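Local coordinates for protein ribokinase (Giardia lamblia, PDB 6WHJ) that probably phosphorylates D-ribose at O-5 with ATP and a divalent cation, most likely magnesium, giving D-ribose 5-phosphate, at residues 17-22 / 37-42; 63-68 / 87-92; 94-99 / 117-122. All coordinates share one frame; numbering follows the deposited sequence.

Overall arrangement
From the N terminus, interaction 1 comes first: strands 16-22 and 32-42 fold back on each other, closing a beta hairpin at one edge of the four-stranded sheet. Interaction 2 follows, a crossover through helix 72-84 that sets 87-92 beside 63-68 at the border of the large nine-stranded sheet. Interaction 3 then closes the excursion through strands 99-105 and 111-116 by joining the loops at its two ends. The three loops follow in series, none enclosing another. Interaction 3 touches both others: Arg17 meets Gly99, and Ala67 and Val68 pack on Ala119, while interactions 1 and 2 remain about 7 Å apart at their nearest atoms.

Interaction 1. Residues 17-22 / 37-42; sequences RDLVWY and FASSHG. With EDO (1,2-ethanediol), chain F.
Arg17 opens the contact by gripping Ser39: its NE donates to Ser39 OG at 2.6 Å, 18° out of the guanidinium plane, and NH2 adds a weak bond to the same oxygen. The bend at chi2 (54°) places Arg17 CD 3.3 Å from Ser40 O. NH1 passes near His41 CE1 and forms a salt bridge with Glu76. His41, whose ND1 bonds Tyr15 OH, stacks on His80. Asp18 turns to the other face with Val20. Asp18 N reaches Ser40 O at 2.7 Å and Asp18 O receives Ser40 N, while carboxylate OD2 lies 3.4 Å from Gly42 CA. The carboxylate's OD1 takes a hydrogen bond from O2 of a 1,2-ethanediol, probably from the crystallisation liquor. Leu19 lies beside Phe37, pointing the same way, with CB at the edge of the Phe37 ring, 3.8 Å from CE1. Val20 repeats the two-bond backbone pairing with Ala38. Trp21 and Phe37 cross obliquely, the six-membered ring of Trp21 at 46° to the Phe37 ring; Phe37 CD1 sits over one face of the indole, offset toward its rim and 3.5 Å from Trp21 CE2. Trp21 NE1 is bonded to Asn100 of the second subunit, and Leu19 packs on Trp21 of that subunit, so this face belongs to the dimer contact. At Tyr22, CE1 lies 4.1 Å from Ala38 CB, which is at the ring edge. Arg17 and Asp18 are predicted to bind the substrate, and the diol beside Asp18 also bonds Asn16 and Glu146, likewise predicted substrate residues. The two strands form an antiparallel beta hairpin at the edge of the small sheet that, as in other ribokinases of the PfkB family, probably forms the lid over the sugar site.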
loop_
_atom_site.group_PDB
_atom_site.type_symbol
_atom_site.label_atom_id
_atom_site.label_comp_id
_atom_site.label_asym_id
_atom_site.label_seq_id
_atom_site.Cartn_x
_atom_site.Cartn_y
_atom_site.Cartn_z
ATOM N N ARG B 17 -1.295 -10.301 -4.488
ATOM C CA ARG B 17 -0.285 -10.252 -3.442
ATOM C C ARG B 17 -0.664 -9.111 -2.500
ATOM O O ARG B 17 -0.711 -7.943 -2.910
ATOM C CB ARG B 17 1.109 -10.048 -4.036
ATOM C CG ARG B 17 2.242 -10.111 -3.021
ATOM C CD ARG B 17 2.156 -11.390 -2.238
ATOM N NE ARG B 17 3.265 -11.584 -1.306
ATOM C CZ ARG B 17 4.234 -12.485 -1.447
ATOM N NH1 ARG B 17 4.247 -13.309 -2.492
ATOM N NH2 ARG B 17 5.188 -12.573 -0.525
ATOM N N ASP B 18 -0.976 -9.449 -1.254
ATOM C CA ASP B 18 -1.411 -8.459 -0.276
ATOM C C ASP B 18 -0.191 -7.743 0.301
ATOM O O ASP B 18 0.714 -8.387 0.842
ATOM C CB ASP B 18 -2.201 -9.142 0.838
ATOM C CG ASP B 18 -3.639 -9.468 0.448
ATOM O OD1 ASP B 18 -4.139 -8.975 -0.586
ATOM O OD2 ASP B 18 -4.263 -10.267 1.178
ATOM N N LEU B 19 -0.131 -6.425 0.137
ATOM C CA LEU B 19 0.917 -5.613 0.755
ATOM C C LEU B 19 0.277 -4.778 1.858
ATOM O O LEU B 19 -0.488 -3.846 1.577
ATOM C CB LEU B 19 1.627 -4.744 -0.275
ATOM C CG LEU B 19 2.104 -5.485 -1.523
ATOM C CD1 LEU B 19 2.581 -4.505 -2.589
ATOM C CD2 LEU B 19 3.199 -6.429 -1.129
ATOM N N VAL B 20 0.620 -5.091 3.106
ATOM C CA VAL B 20 -0.148 -4.680 4.275
ATOM C C VAL B 20 0.750 -3.892 5.215
ATOM O O VAL B 20 1.855 -4.336 5.541
ATOM C CB VAL B 20 -0.749 -5.899 5.005
ATOM C CG1 VAL B 20 -1.512 -5.463 6.245
ATOM C CG2 VAL B 20 -1.674 -6.656 4.079
ATOM N N TRP B 21 0.271 -2.731 5.651
ATOM C CA TRP B 21 0.940 -1.928 6.667
ATOM C C TRP B 21 0.047 -1.825 7.897
ATOM O O TRP B 21 -1.133 -1.471 7.787
ATOM C CB TRP B 21 1.283 -0.526 6.141
ATOM C CG TRP B 21 2.399 -0.494 5.128
ATOM C CD1 TRP B 21 3.716 -0.222 5.364
ATOM C CD2 TRP B 21 2.288 -0.749 3.726
ATOM N NE1 TRP B 21 4.429 -0.285 4.195
ATOM C CE2 TRP B 21 3.579 -0.609 3.173
ATOM C CE3 TRP B 21 1.223 -1.085 2.881
ATOM C CZ2 TRP B 21 3.835 -0.803 1.818
ATOM C CZ3 TRP B 21 1.480 -1.267 1.532
ATOM C CH2 TRP B 21 2.774 -1.126 1.017
ATOM N N TYR B 22 0.617 -2.102 9.062
ATOM C CA TYR B 22 -0.104 -2.050 10.326
ATOM C C TYR B 22 0.224 -0.731 11.004
ATOM O O TYR B 22 1.390 -0.451 11.304
ATOM C CB TYR B 22 0.253 -3.238 11.225
ATOM C CG TYR B 22 -0.238 -4.547 10.656
ATOM C CD1 TYR B 22 0.513 -5.254 9.717
ATOM C CD2 TYR B 22 -1.478 -5.056 11.025
ATOM C CE1 TYR B 22 0.045 -6.441 9.178
ATOM C CE2 TYR B 22 -1.960 -6.237 10.491
ATOM C CZ TYR B 22 -1.202 -6.926 9.567
ATOM O OH TYR B 22 -1.701 -8.104 9.043
ATOM N N PHE B 37 5.101 -3.551 8.237
ATOM C CA PHE B 37 4.762 -4.116 6.934
ATOM C C PHE B 37 4.789 -5.642 6.934
ATOM O O PHE B 37 5.657 -6.259 7.557
ATOM C CB PHE B 37 5.717 -3.596 5.863
ATOM C CG PHE B 37 5.532 -4.238 4.511
ATOM C CD1 PHE B 37 4.462 -3.901 3.711
ATOM C CD2 PHE B 37 6.458 -5.166 4.033
ATOM C CE1 PHE B 37 4.305 -4.475 2.453
ATOM C CE2 PHE B 37 6.304 -5.753 2.785
ATOM C CZ PHE B 37 5.223 -5.406 1.992
ATOM N N ALA B 38 3.862 -6.239 6.184
ATOM C CA ALA B 38 3.830 -7.678 5.961
ATOM C C ALA B 38 3.275 -7.970 4.567
ATOM O O ALA B 38 2.355 -7.295 4.092
ATOM C CB ALA B 38 2.992 -8.383 7.028
ATOM N N SER B 39 3.847 -8.976 3.917
ATOM C CA SER B 39 3.450 -9.394 2.582
ATOM C C SER B 39 2.872 -10.803 2.630
ATOM O O SER B 39 3.440 -11.692 3.273
ATOM C CB SER B 39 4.654 -9.348 1.645
ATOM O OG SER B 39 4.344 -9.953 0.416
ATOM N N SER B 40 1.757 -11.017 1.935
ATOM C CA SER B 40 1.075 -12.301 2.046
ATOM C C SER B 40 0.189 -12.546 0.826
ATOM O O SER B 40 -0.153 -11.625 0.078
ATOM C CB SER B 40 0.269 -12.385 3.343
ATOM O OG SER B 40 -0.973 -11.741 3.195
ATOM N N HIS B 41 -0.173 -13.815 0.644
ATOM C CA HIS B 41 -1.058 -14.232 -0.437
ATOM C C HIS B 41 -2.490 -13.770 -0.196
ATOM O O HIS B 41 -3.020 -13.878 0.913
ATOM C CB HIS B 41 -1.034 -15.757 -0.558
ATOM C CG HIS B 41 0.286 -16.299 -1.000
ATOM N ND1 HIS B 41 0.952 -15.818 -2.110
ATOM C CD2 HIS B 41 1.087 -17.248 -0.460
ATOM C CE1 HIS B 41 2.095 -16.469 -2.249
ATOM N NE2 HIS B 41 2.204 -17.336 -1.258
ATOM N N GLY B 42 -3.118 -13.252 -1.232
ATOM C CA GLY B 42 -4.497 -12.802 -1.149
ATOM C C GLY B 42 -5.236 -13.049 -2.450
ATOM O O GLY B 42 -4.929 -13.983 -3.196
HETATM C C1 EDO F . -8.938 -9.408 -0.898
HETATM O O1 EDO F . -9.424 -8.232 -1.563
HETATM C C2 EDO F . -7.419 -9.338 -0.756
HETATM O O2 EDO F . -6.868 -8.866 -1.993
#

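Interaction 2. Residues 63-68 / 87-92; sequences FFVGAV and PNCIKQ
Phe64, Ile90 and Val68 make one close-packed part of this contact. Ile90 crosses the Phe64 side chain obliquely, its CD1 at the ring edge and in plane, with CG1 3.7 Å from Phe64 CD2. CG2 of the same isoleucine, anti to the backbone N, meets Val68 CG2 at 3.7 Å; Val68 CG2 also touches Gln92 CG at 3.5 Å. Phe63 builds a second cluster with Pro87, Asn88 and Cys89. Asn88 CA lies over one face of the Phe63 ring, and Cys89 SG comes in 3.7 Å from Phe63 CE2, an oblique sulfur-aromatic contact; the same sulfur lies 4.0 Å from Val65 CG1. Tyr81 and Leu78 of helix 72-84 cover Ile90, for the segments are the first and last legs of a right-handed beta-alpha-beta crossover, with helix 72-84 between, in the Rossmann-like core of the ribokinase fold. The backbones run nearly parallel: Phe64 N bonds Pro87 O, Cys89 N bonds Phe64 O, Lys91 N bonds Gly66 O and Val68 N bonds Lys91 O. Asn88 shapes the approach to strand 91-93 through an Asx turn, its OD1 taking Ile90 N on a lone pair at 3.1 Å. Lys91 marks the loose side: its side chain comes no nearer than 4.3 Å to 63-68, its end leads away, and it touches Leu127 of a loop.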
loop_
_atom_site.group_PDB
_atom_site.type_symbol
_atom_site.label_atom_id
_atom_site.label_comp_id
_atom_site.label_asym_id
_atom_site.label_seq_id
_atom_site.Cartn_x
_atom_site.Cartn_y
_atom_site.Cartn_z
ATOM N N PHE B 63 -10.046 -26.744 -7.769
ATOM C CA PHE B 63 -9.372 -26.341 -8.999
ATOM C C PHE B 63 -9.450 -24.825 -9.076
ATOM O O PHE B 63 -10.549 -24.261 -9.052
ATOM C CB PHE B 63 -10.026 -26.999 -10.224
ATOM C CG PHE B 63 -9.238 -26.852 -11.509
ATOM C CD1 PHE B 63 -8.082 -27.582 -11.716
ATOM C CD2 PHE B 63 -9.676 -26.014 -12.523
ATOM C CE1 PHE B 63 -7.367 -27.454 -12.894
ATOM C CE2 PHE B 63 -8.968 -25.882 -13.698
ATOM C CZ PHE B 63 -7.811 -26.603 -13.883
ATOM N N PHE B 64 -8.299 -24.158 -9.127
ATOM C CA PHE B 64 -8.271 -22.702 -9.166
ATOM C C PHE B 64 -7.978 -22.242 -10.590
ATOM O O PHE B 64 -7.076 -22.768 -11.250
ATOM C CB PHE B 64 -7.238 -22.131 -8.191
ATOM C CG PHE B 64 -7.103 -20.625 -8.267
ATOM C CD1 PHE B 64 -8.220 -19.809 -8.111
ATOM C CD2 PHE B 64 -5.859 -20.026 -8.456
ATOM C CE1 PHE B 64 -8.105 -18.432 -8.183
ATOM C CE2 PHE B 64 -5.742 -18.642 -8.521
ATOM C CZ PHE B 64 -6.863 -17.846 -8.385
ATOM N N VAL B 65 -8.751 -21.264 -11.057
ATOM C CA VAL B 65 -8.591 -20.678 -12.378
ATOM C C VAL B 65 -8.321 -19.197 -12.182
ATOM O O VAL B 65 -9.180 -18.476 -11.658
ATOM C CB VAL B 65 -9.838 -20.888 -13.249
ATOM C CG1 VAL B 65 -9.599 -20.330 -14.651
ATOM C CG2 VAL B 65 -10.238 -22.359 -13.273
ATOM N N GLY B 66 -7.137 -18.745 -12.592
ATOM C CA GLY B 66 -6.749 -17.354 -12.433
ATOM C C GLY B 66 -5.558 -17.016 -13.301
ATOM O O GLY B 66 -4.926 -17.892 -13.890
ATOM N N ALA B 67 -5.245 -15.721 -13.361
ATOM C CA ALA B 67 -4.144 -15.210 -14.169
ATOM C C ALA B 67 -3.244 -14.317 -13.323
ATOM O O ALA B 67 -3.728 -13.500 -12.533
ATOM C CB ALA B 67 -4.651 -14.434 -15.387
ATOM N N VAL B 68 -1.931 -14.514 -13.471
ATOM C CA VAL B 68 -0.897 -13.750 -12.786
ATOM C C VAL B 68 0.154 -13.341 -13.816
ATOM O O VAL B 68 0.184 -13.838 -14.946
ATOM C CB VAL B 68 -0.246 -14.546 -11.638
ATOM C CG1 VAL B 68 -1.296 -14.956 -10.607
ATOM C CG2 VAL B 68 0.516 -15.768 -12.186
ATOM N N PRO B 87 -4.795 -28.565 -7.628
ATOM C CA PRO B 87 -4.720 -28.372 -9.077
ATOM C C PRO B 87 -5.208 -26.991 -9.480
ATOM O O PRO B 87 -6.065 -26.395 -8.831
ATOM C CB PRO B 87 -5.646 -29.463 -9.631
ATOM C CG PRO B 87 -5.763 -30.470 -8.537
ATOM C CD PRO B 87 -5.681 -29.683 -7.265
ATOM N N ASN B 88 -4.672 -26.493 -10.585
ATOM C CA ASN B 88 -5.064 -25.177 -11.062
ATOM C C ASN B 88 -4.666 -25.072 -12.525
ATOM O O ASN B 88 -3.956 -25.926 -13.053
ATOM C CB ASN B 88 -4.403 -24.070 -10.239
ATOM C CG ASN B 88 -2.906 -24.111 -10.340
ATOM O OD1 ASN B 88 -2.334 -23.621 -11.314
ATOM N ND2 ASN B 88 -2.257 -24.684 -9.337
ATOM N N CYS B 89 -5.182 -24.048 -13.201
ATOM C CA CYS B 89 -4.611 -23.628 -14.483
ATOM C C CYS B 89 -4.310 -22.124 -14.416
ATOM O O CYS B 89 -4.810 -21.319 -15.198
ATOM C CB CYS B 89 -5.505 -23.992 -15.675
ATOM S SG CYS B 89 -7.165 -23.317 -15.618
ATOM N N ILE B 90 -3.484 -21.744 -13.440
ATOM C CA ILE B 90 -3.020 -20.365 -13.314
ATOM C C ILE B 90 -2.172 -20.015 -14.532
ATOM O O ILE B 90 -1.073 -20.553 -14.724
ATOM C CB ILE B 90 -2.235 -20.126 -12.010
ATOM C CG1 ILE B 90 -3.072 -20.500 -10.787
ATOM C CG2 ILE B 90 -1.787 -18.698 -11.947
ATOM C CD1 ILE B 90 -2.298 -20.508 -9.495
ATOM N N LYS B 91 -2.710 -19.166 -15.396
ATOM C CA LYS B 91 -2.007 -18.724 -16.584
ATOM C C LYS B 91 -1.126 -17.521 -16.259
ATOM O O LYS B 91 -1.593 -16.548 -15.662
ATOM C CB LYS B 91 -3.024 -18.377 -17.667
ATOM C CG LYS B 91 -3.838 -19.577 -18.196
ATOM C CD LYS B 91 -3.002 -20.817 -18.543
ATOM C CE LYS B 91 -3.938 -21.996 -18.840
ATOM N NZ LYS B 91 -3.278 -23.320 -19.072
ATOM N N GLN B 92 0.141 -17.565 -16.667
ATOM C CA GLN B 92 1.036 -16.427 -16.484
ATOM C C GLN B 92 1.060 -15.590 -17.762
ATOM O O GLN B 92 1.383 -16.108 -18.833
ATOM C CB GLN B 92 2.441 -16.890 -16.105
ATOM C CG GLN B 92 2.523 -17.310 -14.654
ATOM C CD GLN B 92 3.935 -17.571 -14.166
ATOM O OE1 GLN B 92 4.520 -18.629 -14.412
ATOM N NE2 GLN B 92 4.491 -16.592 -13.451
#

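Interaction 3. Residues 94-99 / 117-122; sequences SGAPTG and EGANGM
Pro97 O accepts the backbone N of Ala119 at 2.8 Å, nearly along the C=O axis though the N-H is bent (137°), and this is the one hydrogen bond across the two loops. The Ala119 methyl lies 3.4 Å from the same oxygen. Ala96 CB lies against the peptide from the Gly118 carbonyl carbon to Ala119 N, 3.4 Å from each atom. Gly118 has positive phi (56°), and a CB there would clash with Pro97 O. In Met122 the bend at chi2 (77°) places SD near Ala96 CB, and CE lies 3.5 Å from Gly95 CA. At the far end Gly99 CA rests 3.3 Å from Glu117 O, the carbonyl that also receives Asn120 N and, weakly, Asn120 ND2. Asn120 ND2 is further bonded to Tyr15 O, close to Asn16, a predicted substrate residue, while Thr98 OG1 bonds Asp71 and Gly69 N. In the chain the 3-10 segment 119-122 follows strand 111-116 and precedes helix 131-135; it lies against the loop leading from strand 91-93 of the large sheet into strand 99-105 of the small one, with Ala119 packed on Ala67 and Val68 of strand 62-69.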
loop_
_atom_site.group_PDB
_atom_site.type_symbol
_atom_site.label_atom_id
_atom_site.label_comp_id
_atom_site.label_asym_id
_atom_site.label_seq_id
_atom_site.Cartn_x
_atom_site.Cartn_y
_atom_site.Cartn_z
ATOM N N SER B 94 1.996 -11.693 -19.809
ATOM C CA SER B 94 2.972 -10.607 -19.847
ATOM C C SER B 94 2.329 -9.232 -19.952
ATOM O O SER B 94 3.048 -8.225 -19.907
ATOM C CB SER B 94 3.953 -10.792 -21.013
ATOM O OG SER B 94 3.257 -11.025 -22.221
ATOM N N GLY B 95 1.007 -9.163 -20.108
ATOM C CA GLY B 95 0.363 -7.873 -20.313
ATOM C C GLY B 95 0.448 -6.988 -19.082
ATOM O O GLY B 95 0.685 -5.782 -19.186
ATOM N N ALA B 96 0.153 -7.548 -17.923
ATOM C CA ALA B 96 0.154 -6.835 -16.663
ATOM C C ALA B 96 1.042 -7.556 -15.656
ATOM O O ALA B 96 1.399 -8.722 -15.855
ATOM C CB ALA B 96 -1.275 -6.719 -16.111
ATOM N N PRO B 97 1.442 -6.883 -14.576
ATOM C CA PRO B 97 2.038 -7.591 -13.434
ATOM C C PRO B 97 0.971 -8.358 -12.660
ATOM O O PRO B 97 -0.231 -8.160 -12.838
ATOM C CB PRO B 97 2.630 -6.466 -12.581
ATOM C CG PRO B 97 1.782 -5.293 -12.898
ATOM C CD PRO B 97 1.454 -5.422 -14.368
ATOM N N THR B 98 1.434 -9.258 -11.794
ATOM C CA THR B 98 0.537 -9.920 -10.854
ATOM C C THR B 98 -0.230 -8.879 -10.041
ATOM O O THR B 98 0.311 -7.831 -9.678
ATOM C CB THR B 98 1.338 -10.840 -9.928
ATOM O OG1 THR B 98 1.915 -11.903 -10.694
ATOM C CG2 THR B 98 0.451 -11.437 -8.829
ATOM N N GLY B 99 -1.514 -9.140 -9.811
ATOM C CA GLY B 99 -2.317 -8.216 -9.032
ATOM C C GLY B 99 -1.805 -8.073 -7.611
ATOM O O GLY B 99 -1.177 -8.979 -7.056
ATOM N N GLU B 117 -5.707 -4.545 -10.009
ATOM C CA GLU B 117 -6.112 -5.860 -10.495
ATOM C C GLU B 117 -5.016 -6.496 -11.333
ATOM O O GLU B 117 -4.785 -7.706 -11.238
ATOM C CB GLU B 117 -7.437 -5.755 -11.252
ATOM C CG GLU B 117 -7.363 -5.118 -12.589
ATOM C CD GLU B 117 -8.629 -5.329 -13.400
ATOM O OE1 GLU B 117 -9.576 -5.963 -12.878
ATOM O OE2 GLU B 117 -8.655 -4.877 -14.570
ATOM N N GLY B 118 -4.292 -5.691 -12.111
ATOM C CA GLY B 118 -3.164 -6.220 -12.865
ATOM C C GLY B 118 -3.594 -7.376 -13.744
ATOM O O GLY B 118 -4.584 -7.296 -14.483
ATOM N N ALA B 119 -2.867 -8.489 -13.628
ATOM C CA ALA B 119 -3.103 -9.634 -14.495
ATOM C C ALA B 119 -4.468 -10.273 -14.274
ATOM O O ALA B 119 -4.916 -11.055 -15.124
ATOM C CB ALA B 119 -1.998 -10.673 -14.306
ATOM N N ASN B 120 -5.138 -9.964 -13.160
ATOM C CA ASN B 120 -6.497 -10.460 -12.979
ATOM C C ASN B 120 -7.420 -9.935 -14.069
ATOM O O ASN B 120 -8.389 -10.609 -14.444
ATOM C CB ASN B 120 -7.008 -10.069 -11.593
ATOM C CG ASN B 120 -6.299 -10.821 -10.483
ATOM O OD1 ASN B 120 -6.279 -12.056 -10.478
ATOM N ND2 ASN B 120 -5.683 -10.085 -9.555
ATOM N N GLY B 121 -7.096 -8.774 -14.642
ATOM C CA GLY B 121 -7.892 -8.225 -15.721
ATOM C C GLY B 121 -7.738 -8.939 -17.058
ATOM O O GLY B 121 -8.505 -8.637 -17.980
ATOM N N MET B 122 -6.780 -9.867 -17.191
ATOM C CA MET B 122 -6.628 -10.632 -18.426
ATOM C C MET B 122 -7.335 -11.981 -18.401
ATOM O O MET B 122 -7.349 -12.669 -19.432
ATOM C CB MET B 122 -5.151 -10.885 -18.759
ATOM C CG MET B 122 -4.454 -9.759 -19.491
ATOM S SD MET B 122 -4.014 -8.371 -18.447
ATOM C CE MET B 122 -3.025 -7.441 -19.627
#